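Local structure of salicylate 5-hydroxylase, large oxygenase component (Ralstonia sp., 7C8Z) at residues 205-210 with 273-278; 323-326 with 330-333. The protein catalyses, as the iron-dependent oxygenase component of a multicomponent enzyme, the 5-hydroxylation of salicylate to gentisate, using electrons delivered through a [2Fe-2S] cluster. One frame throughout, in Å; residues are numbered along the deposited sequence.

Contact 1 of 2, residues 205-210 with 273-278; sequences LHYFDR and HAAMIS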
loop_
_atom_site.group_PDB
_atom_site.type_symbol
_atom_site.label_atom_id
_atom_site.label_comp_id
_atom_site.label_asym_id
_atom_site.label_seq_id
_atom_site.Cartn_x
_atom_site.Cartn_y
_atom_site.Cartn_z
ATOM N N LEU A 205 -13.679 31.467 -24.688
ATOM C CA LEU A 205 -12.737 31.263 -25.785
ATOM C C LEU A 205 -11.843 32.483 -25.972
ATOM O O LEU A 205 -10.701 32.343 -26.430
ATOM C CB LEU A 205 -13.467 30.915 -27.086
ATOM C CG LEU A 205 -12.482 30.602 -28.219
ATOM C CD1 LEU A 205 -12.282 29.102 -28.365
ATOM C CD2 LEU A 205 -12.909 31.219 -29.544
ATOM N N HIS A 206 -12.320 33.677 -25.595
ATOM C CA HIS A 206 -11.439 34.835 -25.648
ATOM C C HIS A 206 -10.220 34.645 -24.746
ATOM O O HIS A 206 -9.089 34.927 -25.152
ATOM C CB HIS A 206 -12.182 36.098 -25.245
ATOM C CG HIS A 206 -11.261 37.226 -24.889
ATOM N ND1 HIS A 206 -10.629 37.998 -25.840
ATOM C CD2 HIS A 206 -10.835 37.690 -23.688
ATOM C CE1 HIS A 206 -9.870 38.900 -25.243
ATOM N NE2 HIS A 206 -9.976 38.735 -23.937
ATOM N N TYR A 207 -10.421 34.143 -23.527
ATOM C CA TYR A 207 -9.286 33.974 -22.624
ATOM C C TYR A 207 -8.442 32.758 -22.998
ATOM O O TYR A 207 -7.206 32.789 -22.870
ATOM C CB TYR A 207 -9.793 33.900 -21.185
ATOM C CG TYR A 207 -10.457 35.196 -20.780
ATOM C CD1 TYR A 207 -9.700 36.318 -20.476
ATOM C CD2 TYR A 207 -11.841 35.313 -20.750
ATOM C CE1 TYR A 207 -10.300 37.510 -20.126
ATOM C CE2 TYR A 207 -12.449 36.502 -20.402
ATOM C CZ TYR A 207 -11.674 37.598 -20.093
ATOM O OH TYR A 207 -12.274 38.788 -19.744
ATOM N N PHE A 208 -9.093 31.686 -23.461
ATOM C CA PHE A 208 -8.374 30.551 -24.030
ATOM C C PHE A 208 -7.385 31.019 -25.088
ATOM O O PHE A 208 -6.189 30.718 -25.018
ATOM C CB PHE A 208 -9.362 29.542 -24.623
ATOM C CG PHE A 208 -8.706 28.305 -25.195
ATOM C CD1 PHE A 208 -8.112 28.324 -26.452
ATOM C CD2 PHE A 208 -8.690 27.120 -24.476
ATOM C CE1 PHE A 208 -7.508 27.189 -26.973
ATOM C CE2 PHE A 208 -8.092 25.982 -24.993
ATOM C CZ PHE A 208 -7.501 26.018 -26.243
ATOM N N ASP A 209 -7.881 31.750 -26.092
ATOM C CA ASP A 209 -7.012 32.279 -27.137
ATOM C C ASP A 209 -6.047 33.322 -26.592
ATOM O O ASP A 209 -4.969 33.523 -27.156
ATOM C CB ASP A 209 -7.861 32.867 -28.262
ATOM C CG ASP A 209 -8.787 31.840 -28.887
ATOM O OD1 ASP A 209 -8.499 30.628 -28.781
ATOM O OD2 ASP A 209 -9.806 32.239 -29.485
ATOM N N ARG A 210 -6.412 33.983 -25.496
ATOM C CA ARG A 210 -5.522 34.951 -24.879
ATOM C C ARG A 210 -4.241 34.285 -24.400
ATOM O O ARG A 210 -3.143 34.833 -24.578
ATOM C CB ARG A 210 -6.240 35.641 -23.720
ATOM C CG ARG A 210 -5.336 36.493 -22.882
ATOM C CD ARG A 210 -5.950 36.792 -21.536
ATOM N NE ARG A 210 -5.093 37.682 -20.768
ATOM C CZ ARG A 210 -4.319 37.285 -19.764
ATOM N NH1 ARG A 210 -4.302 36.011 -19.408
ATOM N NH2 ARG A 210 -3.565 38.164 -19.117
ATOM N N HIS A 273 -17.907 26.131 -17.650
ATOM C CA HIS A 273 -16.572 26.693 -17.770
ATOM C C HIS A 273 -16.540 28.067 -17.120
ATOM O O HIS A 273 -17.558 28.757 -17.043
ATOM C CB HIS A 273 -16.147 26.796 -19.237
ATOM C CG HIS A 273 -16.535 25.615 -20.070
ATOM N ND1 HIS A 273 -16.579 24.330 -19.572
ATOM C CD2 HIS A 273 -16.898 25.527 -21.371
ATOM C CE1 HIS A 273 -16.949 23.502 -20.532
ATOM N NE2 HIS A 273 -17.150 24.203 -21.634
ATOM N N ALA A 274 -15.356 28.474 -16.668
ATOM C CA ALA A 274 -15.276 29.757 -15.980
ATOM C C ALA A 274 -13.911 30.388 -16.193
ATOM O O ALA A 274 -12.941 29.720 -16.555
ATOM C CB ALA A 274 -15.564 29.615 -14.480
ATOM N N ALA A 275 -13.856 31.699 -15.980
ATOM C CA ALA A 275 -12.613 32.453 -16.059
ATOM C C ALA A 275 -12.598 33.463 -14.925
ATOM O O ALA A 275 -13.528 34.265 -14.798
ATOM C CB ALA A 275 -12.469 33.158 -17.413
ATOM N N MET A 276 -11.554 33.421 -14.104
ATOM C CA MET A 276 -11.343 34.392 -13.038
ATOM C C MET A 276 -10.231 35.325 -13.491
ATOM O O MET A 276 -9.099 34.880 -13.709
ATOM C CB MET A 276 -10.997 33.699 -11.718
ATOM C CG MET A 276 -12.117 32.793 -11.206
ATOM S SD MET A 276 -11.862 31.973 -9.612
ATOM C CE MET A 276 -10.112 32.243 -9.334
ATOM N N ILE A 277 -10.560 36.609 -13.636
ATOM C CA ILE A 277 -9.697 37.619 -14.233
ATOM C C ILE A 277 -9.402 38.662 -13.172
ATOM O O ILE A 277 -10.317 39.102 -12.471
ATOM C CB ILE A 277 -10.387 38.286 -15.442
ATOM C CG1 ILE A 277 -10.878 37.245 -16.450
ATOM C CG2 ILE A 277 -9.491 39.325 -16.084
ATOM C CD1 ILE A 277 -12.379 37.056 -16.427
ATOM N N SER A 278 -8.140 39.065 -13.051
ATOM C CA SER A 278 -7.829 40.087 -12.064
ATOM C C SER A 278 -6.657 40.937 -12.525
ATOM O O SER A 278 -5.751 40.466 -13.226
ATOM C CB SER A 278 -7.520 39.495 -10.679
ATOM O OG SER A 278 -7.647 40.501 -9.681
#
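The ring of Tyr207 has Ile277 over one face and, on the opposite face, its own chain neighbour His206, whose CD2 stands 3.5 Å above the tyrosine ring plane, over the centre. Ala275 meets the ring obliquely, with its CB 4.0 Å from Tyr207 CD2. In the His206 ring the edge is turned to the tyrosine, and Tyr207 CD2 lies in its plane. Through Tyr207, then, helix 196-211 packs on strand 274-278, part of the antiparallel sheet in the catalytic domain of a ring-hydroxylating oxygenase.

On the strand, Ala275 and Ile277 alternate with residues of the other face, so both point at the helix. Tyr207 meets them because its CG lies beside the backbone N, opposite the carbonyl carbon (chi1 -64°), which carries the ring off the helix toward the sheet. The tyrosine and isoleucine side chains cross at about a right angle. Thr324 of the next strand also touches Tyr207 and Ala275. At the far end of the ring, the hydroxyl is hydrogen-bonded to Lys266 on strand 263-267, which tethers the helix one strand further out. No hydrogen bond links the two segments themselves. Ile277 CG1 makes a CH-pi contact, 4.1 Å from the ring centroid and 28° off its normal, while CD1 of the same residue reaches to 3.7 Å from Tyr207 OH.

Contact 2 of 2, residues 323-326 with 330-333; sequences MTTI and VIIQ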
loop_
_atom_site.group_PDB
_atom_site.type_symbol
_atom_site.label_atom_id
_atom_site.label_comp_id
_atom_site.label_asym_id
_atom_site.label_seq_id
_atom_site.Cartn_x
_atom_site.Cartn_y
_atom_site.Cartn_z
ATOM N N MET A 323 -7.352 32.641 -14.449
ATOM C CA MET A 323 -7.489 31.213 -14.170
ATOM C C MET A 323 -8.731 30.720 -14.901
ATOM O O MET A 323 -9.848 31.128 -14.567
ATOM C CB MET A 323 -7.591 30.959 -12.668
ATOM C CG MET A 323 -6.335 31.331 -11.906
ATOM S SD MET A 323 -4.886 30.458 -12.526
ATOM C CE MET A 323 -5.305 28.778 -12.071
ATOM N N THR A 324 -8.548 29.857 -15.898
ATOM C CA THR A 324 -9.645 29.416 -16.753
ATOM C C THR A 324 -9.903 27.931 -16.535
ATOM O O THR A 324 -9.029 27.100 -16.791
ATOM C CB THR A 324 -9.333 29.696 -18.222
ATOM O OG1 THR A 324 -9.168 31.105 -18.406
ATOM C CG2 THR A 324 -10.462 29.195 -19.123
ATOM N N THR A 325 -11.091 27.603 -16.043
ATOM C CA THR A 325 -11.504 26.218 -15.861
ATOM C C THR A 325 -12.315 25.768 -17.070
ATOM O O THR A 325 -13.378 26.339 -17.353
ATOM C CB THR A 325 -12.319 26.051 -14.579
ATOM O OG1 THR A 325 -13.261 27.126 -14.456
ATOM C CG2 THR A 325 -11.400 26.039 -13.370
ATOM N N ILE A 326 -11.805 24.764 -17.785
ATOM C CA ILE A 326 -12.532 24.115 -18.869
ATOM C C ILE A 326 -13.023 22.771 -18.345
ATOM O O ILE A 326 -12.230 21.849 -18.097
ATOM C CB ILE A 326 -11.672 23.958 -20.131
ATOM C CG1 ILE A 326 -11.329 25.334 -20.702
ATOM C CG2 ILE A 326 -12.409 23.129 -21.176
ATOM C CD1 ILE A 326 -10.501 25.283 -21.962
ATOM N N VAL A 330 -9.731 20.252 -17.328
ATOM C CA VAL A 330 -8.480 21.002 -17.337
ATOM C C VAL A 330 -8.623 22.404 -16.766
ATOM O O VAL A 330 -9.704 22.999 -16.743
ATOM C CB VAL A 330 -7.872 21.063 -18.760
ATOM C CG1 VAL A 330 -8.560 22.120 -19.609
ATOM C CG2 VAL A 330 -6.357 21.284 -18.698
ATOM N N ILE A 331 -7.492 22.913 -16.286
ATOM C CA ILE A 331 -7.328 24.303 -15.898
ATOM C C ILE A 331 -6.207 24.891 -16.742
ATOM O O ILE A 331 -5.149 24.274 -16.890
ATOM C CB ILE A 331 -6.999 24.431 -14.402
ATOM C CG1 ILE A 331 -8.211 24.034 -13.564
ATOM C CG2 ILE A 331 -6.539 25.849 -14.071
ATOM C CD1 ILE A 331 -7.863 23.188 -12.368
ATOM N N ILE A 332 -6.435 26.079 -17.288
ATOM C CA ILE A 332 -5.395 26.862 -17.940
ATOM C C ILE A 332 -5.051 27.987 -16.982
ATOM O O ILE A 332 -5.905 28.819 -16.649
ATOM C CB ILE A 332 -5.844 27.405 -19.306
ATOM C CG1 ILE A 332 -5.769 26.311 -20.370
ATOM C CG2 ILE A 332 -4.967 28.569 -19.722
ATOM C CD1 ILE A 332 -6.947 25.365 -20.366
ATOM N N GLN A 333 -3.812 28.003 -16.521
ATOM C CA GLN A 333 -3.365 28.965 -15.533
ATOM C C GLN A 333 -2.449 29.967 -16.209
ATOM O O GLN A 333 -1.439 29.583 -16.821
ATOM C CB GLN A 333 -2.635 28.280 -14.381
ATOM C CG GLN A 333 -1.669 29.197 -13.648
ATOM C CD GLN A 333 -0.269 28.624 -13.566
ATOM O OE1 GLN A 333 -0.082 27.457 -13.212
ATOM N NE2 GLN A 333 0.726 29.443 -13.895
#
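Ile326 and Ile332 cross at a slant, their CD1 methyls 3.9 Å apart, on the sheet face that also carries Thr324 and Val330. Val330 CG1 lies against Ile326 CB at 3.7 Å; this methyl sits between the backbone N and the carbonyl carbon of its own residue (chi1 79°), the crowded position. Helix 196-211 covers this face, with Leu200 and Phe208 on Ile326. On the other face Thr325 CG2 and Ile331 CG1 run side by side, 3.8 Å apart. Beyond them the Met323 chain, bent at chi2 and chi3, folds over the neighbouring strand and puts CE 3.8 Å from Ile331 CG2 and SD alongside CB and CG of Gln333. Ile238 of helix 232-238 packs on Met323, Thr325 and Ile331, and the Met323 side chain lies about 8 Å from the bound iron.

The backbones form an antiparallel beta hairpin joined by a three-residue loop. Thr324 and Ile332 are a hydrogen-bonded pair, their two bonds nearly straight: Thr324 N gives to Ile332 O at 2.9 Å, and Ile332 N returns to Thr324 O at 2.8 Å. Next to the loop, Ile326 and Val330 form the second such pair; there the bond from Ile326 N to Val330 O is less straight, 148° at the hydrogen, and the donor lies off the carbonyl plane. At the polar edge Thr325 OG1 is hydrogen-bonded to Lys239, and Gln333 OE1 receives bonds from Ser340 and Arg342.

In the fold
Contact 1 comes first along the chain and closes before contact 2 opens; their centres lie 8 Å apart. Both reach one antiparallel sheet, in which strand 274-278 of contact 1 is the neighbour of strand 321-326 of contact 2. Probable hydrogen bonds join these strands, from Thr325 N to Ala274 O and from Met276 N to Met323 O. Helix 196-211 spans both contacts on one face of the sheet, with Phe208 CD2 packing on Ile326 CD1 at 3.6 Å. Helix 232-238 lies against the other face, where the hairpin comes near the iron site of His243, His248 and Asp389, so the sheet probably stands between the helix of contact 1 and the metal.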